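Local coordinates for protein TgTwinScan_2721 - E2 domain (Toxoplasma gondii, PDB 2F4Z) that probably acts as an E2 ubiquitin-conjugating enzyme, carrying activated ubiquitin as a thioester before it is passed on to target proteins, at residues D97-P102 with P108-F113; Q68-G71 with H75-R78; K170-I173 with L178-Q181; K116-N121 with K184-T189; Q34-K39 with P102-N107. All blocks are in the same frame, centred on the assembly; numbering follows the deposited sequence.

In the fold
From the N terminus, helix 33-46 supplies the first half of interaction 5. That contact closes a long loop on 102-107. Interaction 2, the hairpin of strands 65-70 and 77-82, lies wholly within this span. Interaction 1 pairs strands 93-99 and 110-113. It crosses interaction 5, because their segments alternate along the chain and share P102. Interactions 1 and 2 meet in the same sheet, where the D97-R76 salt bridge joins them. Interaction 4 closes a second long loop, from 116-121 to helix 176-190. Interaction 3 joins helices 166-174 and 176-190 within that second span. Interactions 1, 2 and 5 gather at one end of the fold, 3 and 4 at the other.

Interaction 1 of 5, residues D97-P102 with P108-F113; sequences DIVIPP and PPKMKF
I98 and M111 form a non-hydrogen-bonded antiparallel pair, with their side chains side by side on the buried face of the sheet. CG1 of I98 touches CG of M111 at 4.0 Å. A chi1 of -55° sets CG1 of I98 beside the backbone N and leaves CG2 anti to it. That second branch leans along the strand onto P109, with CG2 of I98 4.0 Å from CB of P109. Helix 144-156 closes over this face, where M111 meets A147 and I151. W77 of the next strand packs on I98. The pairing joins the last two strands of the four-stranded antiparallel meander that forms the sheet of the ubiquitin-conjugating fold. Four backbone bonds hold it. D97 and K112 exchange two, N of D97 to O of K112 at 2.9 Å and N of K112 to O of D97 at 3.2 Å. V99 and K110 exchange the other two in the same way. Beyond them the strands give way to prolines. The ring of P101 lies on the backbone of P108, with CG of P101 3.2 Å from O of P108. The opposite face carries D97, V99, K110 and K112 and is more open to solvent. K110 doubles back at chi3 (-9°), which brings its CE to 3.7 Å from CB of V99. K112 runs out straight beside D97, and its CE lies 3.5 Å from OD2 of D97. NZ of K112 stays beyond salt-bridge range at 4.4 Å from OD2 of D97. The firm partner of D97 is R76, whose NE is bridged to OD1. A water bonds only weakly to OD2 of D97 and to O of K110.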
# COMPACT_ATOMS: atom_id res chain seq x y z
N ASP A 97 -17.94 -10.74 -0.64
CA ASP A 97 -18.54 -10.13 0.53
C ASP A 97 -17.40 -9.53 1.42
O ASP A 97 -16.37 -10.14 1.55
CB ASP A 97 -19.37 -11.19 1.28
CG ASP A 97 -19.97 -10.65 2.54
OD1 ASP A 97 -20.55 -9.53 2.54
OD2 ASP A 97 -19.81 -11.33 3.57
N ILE A 98 -17.59 -8.33 1.98
CA ILE A 98 -16.55 -7.59 2.71
C ILE A 98 -17.18 -7.10 4.00
O ILE A 98 -18.14 -6.29 3.99
CB ILE A 98 -15.92 -6.41 1.90
CG1 ILE A 98 -15.34 -6.87 0.54
CG2 ILE A 98 -14.80 -5.62 2.75
CD1 ILE A 98 -15.04 -5.67 -0.44
N VAL A 99 -16.67 -7.60 5.11
CA VAL A 99 -17.12 -7.19 6.43
C VAL A 99 -15.98 -6.36 7.00
O VAL A 99 -14.83 -6.85 7.14
CB VAL A 99 -17.39 -8.41 7.31
CG1 VAL A 99 -17.76 -8.00 8.76
CG2 VAL A 99 -18.51 -9.27 6.67
N ILE A 100 -16.27 -5.11 7.29
CA ILE A 100 -15.24 -4.23 7.79
C ILE A 100 -15.39 -4.18 9.30
O ILE A 100 -16.42 -3.73 9.75
CB ILE A 100 -15.35 -2.81 7.14
CG1 ILE A 100 -15.08 -2.98 5.62
CG2 ILE A 100 -14.39 -1.84 7.86
CD1 ILE A 100 -15.54 -1.92 4.76
N PRO A 101 -14.37 -4.64 10.08
CA PRO A 101 -14.52 -4.70 11.54
C PRO A 101 -14.54 -3.30 12.22
O PRO A 101 -14.10 -2.32 11.62
CB PRO A 101 -13.30 -5.53 11.96
CG PRO A 101 -12.27 -5.14 10.93
CD PRO A 101 -13.04 -5.13 9.67
N PRO A 102 -15.09 -3.20 13.47
CA PRO A 102 -15.23 -1.86 14.09
C PRO A 102 -13.91 -1.09 14.29
O PRO A 102 -13.93 0.15 14.28
CB PRO A 102 -15.87 -2.16 15.47
CG PRO A 102 -16.55 -3.53 15.31
CD PRO A 102 -15.63 -4.28 14.33
N PRO A 108 -7.90 -5.95 9.93
CA PRO A 108 -8.18 -6.05 8.49
C PRO A 108 -9.65 -6.35 8.18
O PRO A 108 -10.38 -6.89 9.01
CB PRO A 108 -7.24 -7.17 8.01
CG PRO A 108 -7.05 -8.00 9.27
CD PRO A 108 -7.09 -7.08 10.43
N PRO A 109 -10.10 -5.98 6.96
CA PRO A 109 -11.42 -6.41 6.55
C PRO A 109 -11.42 -7.94 6.38
O PRO A 109 -10.35 -8.58 6.16
CB PRO A 109 -11.63 -5.67 5.21
CG PRO A 109 -10.32 -5.42 4.66
CD PRO A 109 -9.40 -5.22 5.91
N LYS A 110 -12.60 -8.55 6.53
CA LYS A 110 -12.80 -9.97 6.21
C LYS A 110 -13.49 -10.07 4.85
O LYS A 110 -14.47 -9.37 4.60
CB LYS A 110 -13.64 -10.69 7.27
CG LYS A 110 -13.42 -10.15 8.70
CD LYS A 110 -14.56 -10.68 9.63
CE LYS A 110 -15.72 -11.42 8.79
NZ LYS A 110 -16.94 -12.01 9.52
N MET A 111 -12.92 -10.90 3.96
CA MET A 111 -13.37 -11.02 2.58
C MET A 111 -13.54 -12.47 2.25
O MET A 111 -12.76 -13.32 2.72
CB MET A 111 -12.36 -10.37 1.65
CG MET A 111 -12.19 -8.87 1.92
SD MET A 111 -11.31 -8.18 0.54
CE MET A 111 -11.13 -6.45 0.97
N LYS A 112 -14.58 -12.78 1.49
CA LYS A 112 -14.76 -14.13 0.92
C LYS A 112 -15.47 -14.00 -0.43
O LYS A 112 -16.16 -13.02 -0.65
CB LYS A 112 -15.59 -15.03 1.84
CG LYS A 112 -16.99 -14.52 2.07
CD LYS A 112 -17.73 -15.44 2.96
CE LYS A 112 -19.04 -14.74 3.36
NZ LYS A 112 -20.03 -15.67 3.99
N PHE A 113 -15.27 -14.98 -1.33
CA PHE A 113 -16.01 -15.00 -2.58
C PHE A 113 -17.46 -15.34 -2.33
O PHE A 113 -17.79 -16.27 -1.54
CB PHE A 113 -15.37 -15.94 -3.59
CG PHE A 113 -14.15 -15.34 -4.30
CD1 PHE A 113 -12.95 -15.14 -3.61
CD2 PHE A 113 -14.21 -15.04 -5.66
CE1 PHE A 113 -11.83 -14.57 -4.30
CE2 PHE A 113 -13.14 -14.52 -6.34
CZ PHE A 113 -11.92 -14.30 -5.67
O HOH W 1 -16.61 -11.95 4.72

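Interaction 2 of 5, residues Q68-G71 with H75-R78; sequences QIVG and HRWR
A beta hairpin joins Q68, I69 and V70 to R76, W77 and R78. Q68 and R78 are a hydrogen-bonded antiparallel pair. N of Q68 reaches O of R78 at 2.9 Å, and N of R78 reaches O of Q68 at 2.7 Å. The third bond, N of V70 to O of R76 at 2.8 Å, is more bent (137° at the hydrogen), and its donor is tilted from the carbonyl plane. The chain turns a corner at H75 and R76, just beside this bond. These are the first two strands of the meander found in ubiquitin-conjugating enzymes. On one face V70 points across the hairpin and lies alongside R76, itself bridged to D97, with CB of V70 3.9 Å from CG of R76. CG2 of V70 goes the other way, to 3.7 Å from N of R78. R78 bends at chi3 (-71°), which turns NE back to 4.0 Å from CG2 of V70. OE1 of Q68 lies near the guanidinium plane of R78, at its edge. W77 points away from strand 65-70, and E40 and I44 of helix 33-46 meet its indole. CG2 of I69 approaches this indole obliquely, 3.8 Å from NE1 of W77. That NE1 is hydrogen-bonded to O of I74 in the turn.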
# COMPACT_ATOMS: atom_id res chain seq x y z
N GLN A 68 -19.14 -1.59 -3.53
CA GLN A 68 -20.33 -0.88 -3.16
C GLN A 68 -20.60 -1.18 -1.74
O GLN A 68 -20.36 -2.32 -1.31
CB GLN A 68 -21.54 -1.44 -3.90
CG GLN A 68 -21.45 -1.19 -5.33
CD GLN A 68 -22.50 -1.94 -6.10
OE1 GLN A 68 -23.20 -2.84 -5.57
NE2 GLN A 68 -22.62 -1.58 -7.36
N ILE A 69 -21.19 -0.22 -1.04
CA ILE A 69 -21.71 -0.53 0.26
C ILE A 69 -23.01 -1.28 0.11
O ILE A 69 -23.61 -1.28 -0.96
CB ILE A 69 -21.74 0.67 1.30
CG1 ILE A 69 -23.09 1.31 1.37
CG2 ILE A 69 -20.54 1.65 1.14
CD1 ILE A 69 -23.11 2.42 2.36
N VAL A 70 -23.38 -1.97 1.19
CA VAL A 70 -24.50 -2.87 1.23
C VAL A 70 -25.49 -2.46 2.31
O VAL A 70 -25.13 -2.28 3.47
CB VAL A 70 -24.00 -4.31 1.49
CG1 VAL A 70 -25.19 -5.25 1.84
CG2 VAL A 70 -23.22 -4.80 0.28
N GLY A 71 -26.74 -2.28 1.92
CA GLY A 71 -27.85 -2.08 2.90
C GLY A 71 -27.77 -0.76 3.65
O GLY A 71 -28.24 -0.68 4.81
N HIS A 75 -19.82 -0.37 6.78
CA HIS A 75 -19.04 -1.51 7.32
C HIS A 75 -19.39 -2.83 6.64
O HIS A 75 -18.86 -3.88 7.01
CB HIS A 75 -19.24 -1.62 8.83
CG HIS A 75 -18.46 -0.61 9.59
ND1 HIS A 75 -18.95 0.64 9.87
CD2 HIS A 75 -17.17 -0.61 10.03
CE1 HIS A 75 -18.02 1.35 10.49
NE2 HIS A 75 -16.94 0.61 10.61
N ARG A 76 -20.28 -2.78 5.65
CA ARG A 76 -20.59 -3.97 4.89
C ARG A 76 -20.53 -3.62 3.40
O ARG A 76 -21.26 -2.74 2.92
CB ARG A 76 -21.96 -4.53 5.31
CG ARG A 76 -22.29 -5.88 4.66
CD ARG A 76 -21.28 -6.97 5.12
NE ARG A 76 -21.69 -8.30 4.69
CZ ARG A 76 -22.43 -9.13 5.42
NH1 ARG A 76 -22.74 -10.32 4.92
NH2 ARG A 76 -22.87 -8.78 6.62
N TRP A 77 -19.59 -4.22 2.69
CA TRP A 77 -19.40 -3.89 1.28
C TRP A 77 -19.47 -5.15 0.43
O TRP A 77 -19.30 -6.29 0.91
CB TRP A 77 -18.01 -3.29 1.00
CG TRP A 77 -17.63 -1.91 1.53
CD1 TRP A 77 -18.23 -1.20 2.54
CD2 TRP A 77 -16.49 -1.15 1.13
NE1 TRP A 77 -17.54 -0.03 2.78
CE2 TRP A 77 -16.47 0.03 1.92
CE3 TRP A 77 -15.49 -1.34 0.16
CZ2 TRP A 77 -15.46 1.02 1.79
CZ3 TRP A 77 -14.49 -0.35 0.02
CH2 TRP A 77 -14.50 0.82 0.82
N ARG A 78 -19.65 -4.91 -0.85
CA ARG A 78 -19.55 -5.93 -1.87
C ARG A 78 -18.37 -5.51 -2.75
O ARG A 78 -18.27 -4.32 -3.08
CB ARG A 78 -20.82 -5.87 -2.67
CG ARG A 78 -21.17 -7.09 -3.35
CD ARG A 78 -22.47 -6.79 -4.14
NE ARG A 78 -23.64 -6.64 -3.28
CZ ARG A 78 -24.29 -7.67 -2.73
NH1 ARG A 78 -23.85 -8.92 -2.94
NH2 ARG A 78 -25.37 -7.45 -1.96

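Interaction 3 of 5, residues K170-I173 with L178-Q181; sequences KMMI and LFVQ
M172 lays its side chain flat over one face of the F179 ring. The two side chains run the same way, side by side. CG of M172 is anti to its backbone N (chi1 -153°), and the extended chain beyond it carries the sulfur across the ring. SD of M172 stands 4.2 Å from the centroid of the F179 ring and only 3° off its normal, a Met-aromatic contact. Nearer the rim, CG of M172 comes to 3.6 Å from CG of F179 and makes a CH-pi contact. CE of M172 continues outward to 4.0 Å from CE2 of F179. M171 meets mainly the F179 backbone, with its SD 3.5 Å from CA of F179. It crosses L178 at about a right angle, SD of M171 lying 3.8 Å from CG of L178. A bend at chi3 (-44°) turns its CE toward CD2 of L178. The contact joins the consecutive helices 166-174 and 176-190. W118 meets the F179 ring as well, and P120 touches M172. The side chains that touch offer only carbon and sulfur, so this part of the helix pair is held by dispersion and sulfur-aromatic attraction rather than by polar bonds.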
# COMPACT_ATOMS: atom_id res chain seq x y z
N LYS A 170 -5.73 -31.14 -5.00
CA LYS A 170 -5.50 -32.51 -5.48
C LYS A 170 -5.59 -32.64 -7.01
O LYS A 170 -4.69 -33.22 -7.65
CB LYS A 170 -6.48 -33.47 -4.84
CG LYS A 170 -6.08 -34.93 -5.01
CD LYS A 170 -6.58 -35.77 -3.84
CE LYS A 170 -7.99 -36.29 -4.05
NZ LYS A 170 -7.99 -37.62 -4.74
N MET A 171 -6.66 -32.07 -7.59
CA MET A 171 -6.85 -32.09 -9.04
C MET A 171 -5.76 -31.37 -9.81
O MET A 171 -5.48 -31.66 -10.95
CB MET A 171 -8.22 -31.48 -9.44
CG MET A 171 -8.30 -31.16 -10.92
SD MET A 171 -9.86 -30.52 -11.49
CE MET A 171 -11.01 -31.61 -10.65
N MET A 172 -5.18 -30.36 -9.20
CA MET A 172 -4.29 -29.47 -9.93
C MET A 172 -2.92 -30.16 -10.07
O MET A 172 -2.09 -29.80 -10.94
CB MET A 172 -4.16 -28.18 -9.15
CG MET A 172 -3.84 -27.00 -9.97
SD MET A 172 -3.62 -25.59 -8.85
CE MET A 172 -2.83 -24.56 -10.06
N ILE A 173 -2.71 -31.13 -9.18
CA ILE A 173 -1.48 -31.94 -9.12
C ILE A 173 -1.63 -33.14 -10.10
O ILE A 173 -0.93 -33.22 -11.12
CB ILE A 173 -1.19 -32.35 -7.61
CG1 ILE A 173 -0.98 -31.10 -6.72
CG2 ILE A 173 -0.03 -33.33 -7.49
CD1 ILE A 173 -1.19 -31.34 -5.18
N LEU A 178 -7.18 -30.51 -16.56
CA LEU A 178 -8.54 -30.65 -16.09
C LEU A 178 -8.88 -29.50 -15.09
O LEU A 178 -10.00 -28.98 -15.12
CB LEU A 178 -8.84 -32.03 -15.48
CG LEU A 178 -10.23 -32.24 -14.84
CD1 LEU A 178 -11.38 -31.93 -15.81
CD2 LEU A 178 -10.38 -33.59 -14.30
N PHE A 179 -7.92 -29.13 -14.23
CA PHE A 179 -8.11 -28.06 -13.28
C PHE A 179 -8.48 -26.80 -14.05
O PHE A 179 -9.41 -26.11 -13.68
CB PHE A 179 -6.87 -27.79 -12.37
CG PHE A 179 -6.89 -26.42 -11.77
CD1 PHE A 179 -7.62 -26.16 -10.61
CD2 PHE A 179 -6.27 -25.37 -12.41
CE1 PHE A 179 -7.72 -24.88 -10.10
CE2 PHE A 179 -6.35 -24.08 -11.91
CZ PHE A 179 -7.08 -23.84 -10.76
N VAL A 180 -7.75 -26.53 -15.13
CA VAL A 180 -7.91 -25.33 -15.91
C VAL A 180 -9.28 -25.34 -16.64
O VAL A 180 -10.00 -24.31 -16.70
CB VAL A 180 -6.78 -25.21 -16.89
CG1 VAL A 180 -6.96 -24.07 -17.85
CG2 VAL A 180 -5.43 -25.01 -16.14
N GLN A 181 -9.63 -26.52 -17.19
CA GLN A 181 -10.91 -26.76 -17.81
C GLN A 181 -12.10 -26.55 -16.85
O GLN A 181 -13.10 -25.94 -17.22
CB GLN A 181 -10.92 -28.21 -18.37
CG GLN A 181 -11.70 -28.45 -19.68
CD GLN A 181 -11.82 -29.97 -19.98
OE1 GLN A 181 -10.86 -30.75 -19.74
NE2 GLN A 181 -13.01 -30.38 -20.45

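Interaction 4 of 5, residues K116-N121 with K184-T189; sequences KIWHPN and KLWTET
W118 and W186 make the aromatic part of this contact. Their six-membered rings are set obliquely, centroids 5.0 Å apart and planes at 53°. CE3 of W118 sits over one face of the W186 indole, near its rim, and lies 3.6 Å from CZ2 of W186. CB of W118 rests on the same indole nearer its root, 4.0 Å from CD2 of W186. The indole of W186 also meets backbone. W186 turns its CG beside its backbone N (chi1 -86°), and the indole extends to the I117 peptide. CE3 of W186 lies 3.5 Å from C of I117, and N of I117 lies at the edge of the ring, in its plane. K116 adds its CB, which comes obliquely to 3.8 Å from CZ3 of W186. Its chain then bends away. The two segments share no hydrogen bond, and their polar groups find partners within their own segment or elsewhere in the chain. N of N121 donates to ND1 of H119 at 3.1 Å, in the ring plane, while NE2 of H119 is tied to O of M154. H119, P120 and N121 are the HPN motif of ubiquitin-conjugating enzymes, and these bonds hold the H119 ring in place. F190 packs edge-to-face on W186. I117 and T187 both touch F94 of strand 93-99, while V168 and M171 of helix 166-174 meet W118, placing the loop between sheet and C-terminal helices.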
# COMPACT_ATOMS: atom_id res chain seq x y z
N LYS A 116 -19.21 -18.54 -6.97
CA LYS A 116 -18.49 -19.85 -7.03
C LYS A 116 -17.28 -19.77 -7.95
O LYS A 116 -17.33 -19.28 -9.10
CB LYS A 116 -19.44 -21.00 -7.46
CG LYS A 116 -20.50 -21.45 -6.44
CD LYS A 116 -19.79 -21.96 -5.14
CE LYS A 116 -20.64 -22.85 -4.18
NZ LYS A 116 -21.91 -22.22 -3.62
N ILE A 117 -16.15 -20.27 -7.45
CA ILE A 117 -14.89 -20.20 -8.22
C ILE A 117 -14.06 -21.47 -7.90
O ILE A 117 -14.15 -22.05 -6.77
CB ILE A 117 -14.11 -18.88 -7.91
CG1 ILE A 117 -12.87 -18.72 -8.81
CG2 ILE A 117 -13.86 -18.77 -6.37
CD1 ILE A 117 -12.23 -17.31 -8.83
N TRP A 118 -13.37 -21.97 -8.91
CA TRP A 118 -12.54 -23.17 -8.80
C TRP A 118 -11.09 -22.74 -8.76
O TRP A 118 -10.52 -22.43 -9.78
CB TRP A 118 -12.75 -24.01 -10.05
CG TRP A 118 -12.20 -25.41 -9.95
CD1 TRP A 118 -11.07 -25.94 -10.61
CD2 TRP A 118 -12.73 -26.47 -9.16
NE1 TRP A 118 -10.91 -27.26 -10.24
CE2 TRP A 118 -11.91 -27.61 -9.36
CE3 TRP A 118 -13.83 -26.57 -8.31
CZ2 TRP A 118 -12.17 -28.82 -8.75
CZ3 TRP A 118 -14.07 -27.78 -7.67
CH2 TRP A 118 -13.23 -28.90 -7.90
N HIS A 119 -10.50 -22.69 -7.55
CA HIS A 119 -9.11 -22.15 -7.41
C HIS A 119 -8.53 -22.84 -6.17
O HIS A 119 -9.27 -22.98 -5.20
CB HIS A 119 -9.18 -20.59 -7.22
CG HIS A 119 -7.86 -19.88 -7.26
ND1 HIS A 119 -6.93 -19.94 -6.24
CD2 HIS A 119 -7.31 -19.09 -8.22
CE1 HIS A 119 -5.87 -19.24 -6.58
NE2 HIS A 119 -6.08 -18.68 -7.75
N PRO A 120 -7.24 -23.28 -6.19
CA PRO A 120 -6.70 -24.00 -5.01
C PRO A 120 -6.71 -23.17 -3.72
O PRO A 120 -6.91 -23.71 -2.63
CB PRO A 120 -5.26 -24.34 -5.42
CG PRO A 120 -4.91 -23.33 -6.55
CD PRO A 120 -6.22 -23.10 -7.26
N ASN A 121 -6.60 -21.85 -3.86
CA ASN A 121 -6.56 -20.89 -2.73
C ASN A 121 -7.88 -20.23 -2.28
O ASN A 121 -7.92 -19.33 -1.42
CB ASN A 121 -5.44 -19.89 -3.07
CG ASN A 121 -4.12 -20.62 -3.45
OD1 ASN A 121 -3.59 -20.45 -4.54
ND2 ASN A 121 -3.61 -21.46 -2.51
N LYS A 184 -12.23 -22.66 -16.00
CA LYS A 184 -12.88 -21.98 -17.10
C LYS A 184 -14.38 -22.26 -17.24
O LYS A 184 -15.17 -21.34 -17.50
CB LYS A 184 -12.13 -22.22 -18.42
CG LYS A 184 -12.95 -21.82 -19.60
CD LYS A 184 -12.14 -21.74 -20.89
CE LYS A 184 -13.07 -21.34 -22.04
NZ LYS A 184 -12.58 -21.88 -23.36
N LEU A 185 -14.81 -23.50 -17.04
CA LEU A 185 -16.23 -23.82 -17.07
C LEU A 185 -16.97 -23.18 -15.89
O LEU A 185 -18.09 -22.67 -16.06
CB LEU A 185 -16.49 -25.33 -17.06
CG LEU A 185 -17.95 -25.82 -17.10
CD1 LEU A 185 -18.59 -25.42 -18.44
CD2 LEU A 185 -17.96 -27.32 -16.91
N TRP A 186 -16.38 -23.23 -14.68
CA TRP A 186 -16.96 -22.54 -13.51
C TRP A 186 -17.07 -21.05 -13.78
O TRP A 186 -18.08 -20.47 -13.47
CB TRP A 186 -16.19 -22.80 -12.24
CG TRP A 186 -16.62 -24.07 -11.53
CD1 TRP A 186 -16.80 -25.29 -12.10
CD2 TRP A 186 -16.79 -24.25 -10.10
NE1 TRP A 186 -17.11 -26.21 -11.14
CE2 TRP A 186 -17.09 -25.62 -9.90
CE3 TRP A 186 -16.74 -23.40 -8.99
CZ2 TRP A 186 -17.41 -26.14 -8.63
CZ3 TRP A 186 -17.04 -23.91 -7.73
CH2 TRP A 186 -17.35 -25.27 -7.55
N THR A 187 -16.06 -20.44 -14.37
CA THR A 187 -16.12 -19.01 -14.79
C THR A 187 -17.33 -18.73 -15.75
O THR A 187 -18.14 -17.80 -15.53
CB THR A 187 -14.75 -18.59 -15.40
OG1 THR A 187 -13.73 -18.71 -14.38
CG2 THR A 187 -14.76 -17.14 -15.89
N GLU A 188 -17.50 -19.58 -16.76
CA GLU A 188 -18.53 -19.40 -17.79
C GLU A 188 -19.88 -19.63 -17.18
O GLU A 188 -20.82 -18.96 -17.52
CB GLU A 188 -18.30 -20.36 -18.97
CG GLU A 188 -17.04 -19.95 -19.73
CD GLU A 188 -16.53 -20.93 -20.82
OE1 GLU A 188 -16.52 -22.19 -20.63
OE2 GLU A 188 -16.06 -20.39 -21.87
N THR A 189 -19.94 -20.53 -16.21
CA THR A 189 -21.17 -20.92 -15.59
C THR A 189 -21.65 -19.95 -14.49
O THR A 189 -22.81 -19.62 -14.44
CB THR A 189 -21.01 -22.33 -15.01
OG1 THR A 189 -20.72 -23.22 -16.08
CG2 THR A 189 -22.27 -22.77 -14.31

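Interaction 5 of 5, residues Q34-K39 with P102-N107; sequences QARLLK and PDYPYN
This is a packing contact between the N-terminal helix and the loop that links the last two strands of the sheet. R36 and L37 of helix 33-46 meet Y104 and P105. The loop carries the tyrosine-proline pair of the Y-P-x-x-P-P sequence common in ubiquitin-conjugating enzymes, and the peptide bond before P105 is cis. That bond folds the proline ring beneath its neighbour, and CB of P105 lies over the centre of the Y104 ring. It also sits over the centre of the R36 guanidinium, with CB of P105 3.5 Å from CZ of R36. CG of R36 is anti to the backbone N (chi1 -178°), and the chain runs on extended to NE, which carries the guanidinium to the loop. Its plane stands at 90° to the Y104 ring. NE of R36 approaches the ring obliquely, 3.6 Å from CE2 of Y104. NH1 of R36 lies 3.6 Å from CG of P105 and is hydrogen-bonded to O of P140. L37 adds the apolar part, its CD2 3.7 Å from CE2 of Y104. I144 of helix 144-156 touches both L37 and Y104. The polar ends converge on E40, one turn on, whose OE2 forms a salt bridge with NE of R36 and a hydrogen bond with OH of Y104. One carboxylate oxygen thus grips both groups and, with the P140 bond on R36, probably limits their rotation.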
# COMPACT_ATOMS: atom_id res chain seq x y z
N GLN A 34 -15.56 6.75 9.75
CA GLN A 34 -16.43 6.89 8.57
C GLN A 34 -15.84 7.70 7.43
O GLN A 34 -15.97 7.30 6.27
CB GLN A 34 -17.84 7.33 8.96
CG GLN A 34 -18.68 6.07 9.27
CD GLN A 34 -19.41 6.13 10.61
OE1 GLN A 34 -19.58 7.23 11.19
NE2 GLN A 34 -19.84 4.95 11.11
N ALA A 35 -15.13 8.78 7.76
CA ALA A 35 -14.47 9.58 6.74
C ALA A 35 -13.46 8.75 5.90
O ALA A 35 -13.40 8.87 4.66
CB ALA A 35 -13.80 10.78 7.37
N ARG A 36 -12.66 7.91 6.58
CA ARG A 36 -11.71 7.03 5.88
C ARG A 36 -12.43 6.06 4.94
O ARG A 36 -12.08 5.95 3.75
CB ARG A 36 -10.82 6.22 6.84
CG ARG A 36 -9.84 5.38 5.98
CD ARG A 36 -8.93 4.54 6.79
NE ARG A 36 -8.30 3.47 6.00
CZ ARG A 36 -7.01 3.12 6.08
NH1 ARG A 36 -6.17 3.81 6.83
NH2 ARG A 36 -6.55 2.07 5.41
N LEU A 37 -13.46 5.40 5.46
CA LEU A 37 -14.14 4.39 4.68
C LEU A 37 -14.84 4.99 3.45
O LEU A 37 -14.71 4.46 2.31
CB LEU A 37 -15.08 3.55 5.57
CG LEU A 37 -14.46 2.45 6.44
CD1 LEU A 37 -15.53 1.81 7.33
CD2 LEU A 37 -13.88 1.38 5.50
N LEU A 38 -15.46 6.17 3.63
CA LEU A 38 -16.06 6.93 2.50
C LEU A 38 -15.06 7.39 1.42
O LEU A 38 -15.33 7.32 0.22
CB LEU A 38 -16.90 8.12 3.01
CG LEU A 38 -18.24 7.62 3.57
CD1 LEU A 38 -18.88 8.67 4.47
CD2 LEU A 38 -19.15 7.21 2.41
N LYS A 39 -13.88 7.81 1.84
CA LYS A 39 -12.85 8.21 0.92
C LYS A 39 -12.23 7.02 0.21
O LYS A 39 -11.89 7.15 -0.98
CB LYS A 39 -11.76 8.99 1.63
CG LYS A 39 -10.55 9.22 0.72
CD LYS A 39 -9.95 10.58 0.84
CE LYS A 39 -8.92 10.75 -0.30
NZ LYS A 39 -7.88 9.61 -0.30
N PRO A 102 -15.09 -3.20 13.47
CA PRO A 102 -15.23 -1.86 14.09
C PRO A 102 -13.91 -1.09 14.29
O PRO A 102 -13.93 0.15 14.28
CB PRO A 102 -15.87 -2.16 15.47
CG PRO A 102 -16.55 -3.53 15.31
CD PRO A 102 -15.63 -4.28 14.33
N ASP A 103 -12.79 -1.80 14.48
CA ASP A 103 -11.50 -1.12 14.70
C ASP A 103 -10.65 -1.12 13.43
O ASP A 103 -9.44 -0.99 13.51
CB ASP A 103 -10.72 -1.75 15.87
CG ASP A 103 -11.23 -1.28 17.23
OD1 ASP A 103 -10.93 -1.93 18.27
OD2 ASP A 103 -11.95 -0.26 17.28
N TYR A 104 -11.28 -1.33 12.26
CA TYR A 104 -10.62 -1.00 11.00
C TYR A 104 -10.14 0.44 11.17
O TYR A 104 -10.84 1.24 11.74
CB TYR A 104 -11.59 -1.15 9.83
CG TYR A 104 -10.95 -0.86 8.48
CD1 TYR A 104 -10.29 -1.88 7.79
CD2 TYR A 104 -11.05 0.42 7.88
CE1 TYR A 104 -9.71 -1.63 6.57
CE2 TYR A 104 -10.48 0.67 6.66
CZ TYR A 104 -9.84 -0.36 5.99
OH TYR A 104 -9.24 -0.09 4.79
N PRO A 105 -8.96 0.80 10.65
CA PRO A 105 -8.07 0.09 9.77
C PRO A 105 -7.00 -0.72 10.52
O PRO A 105 -6.18 -1.34 9.89
CB PRO A 105 -7.47 1.21 8.98
CG PRO A 105 -7.45 2.38 9.91
CD PRO A 105 -8.43 2.14 10.97
N TYR A 106 -6.99 -0.69 11.85
CA TYR A 106 -5.98 -1.44 12.60
C TYR A 106 -6.23 -2.90 12.37
O TYR A 106 -5.30 -3.62 12.22
CB TYR A 106 -6.07 -1.17 14.11
CG TYR A 106 -5.84 0.28 14.45
CD1 TYR A 106 -6.85 1.04 15.00
CD2 TYR A 106 -4.60 0.90 14.20
CE1 TYR A 106 -6.66 2.38 15.33
CE2 TYR A 106 -4.39 2.24 14.53
CZ TYR A 106 -5.43 2.97 15.09
OH TYR A 106 -5.28 4.30 15.46
N ASN A 107 -7.49 -3.32 12.40
CA ASN A 107 -7.90 -4.67 12.05
C ASN A 107 -8.34 -4.84 10.57
O ASN A 107 -9.03 -3.96 10.00
CB ASN A 107 -9.02 -5.14 12.96
CG ASN A 107 -8.57 -5.24 14.44
OD1 ASN A 107 -9.42 -5.13 15.37
ND2 ASN A 107 -7.25 -5.48 14.67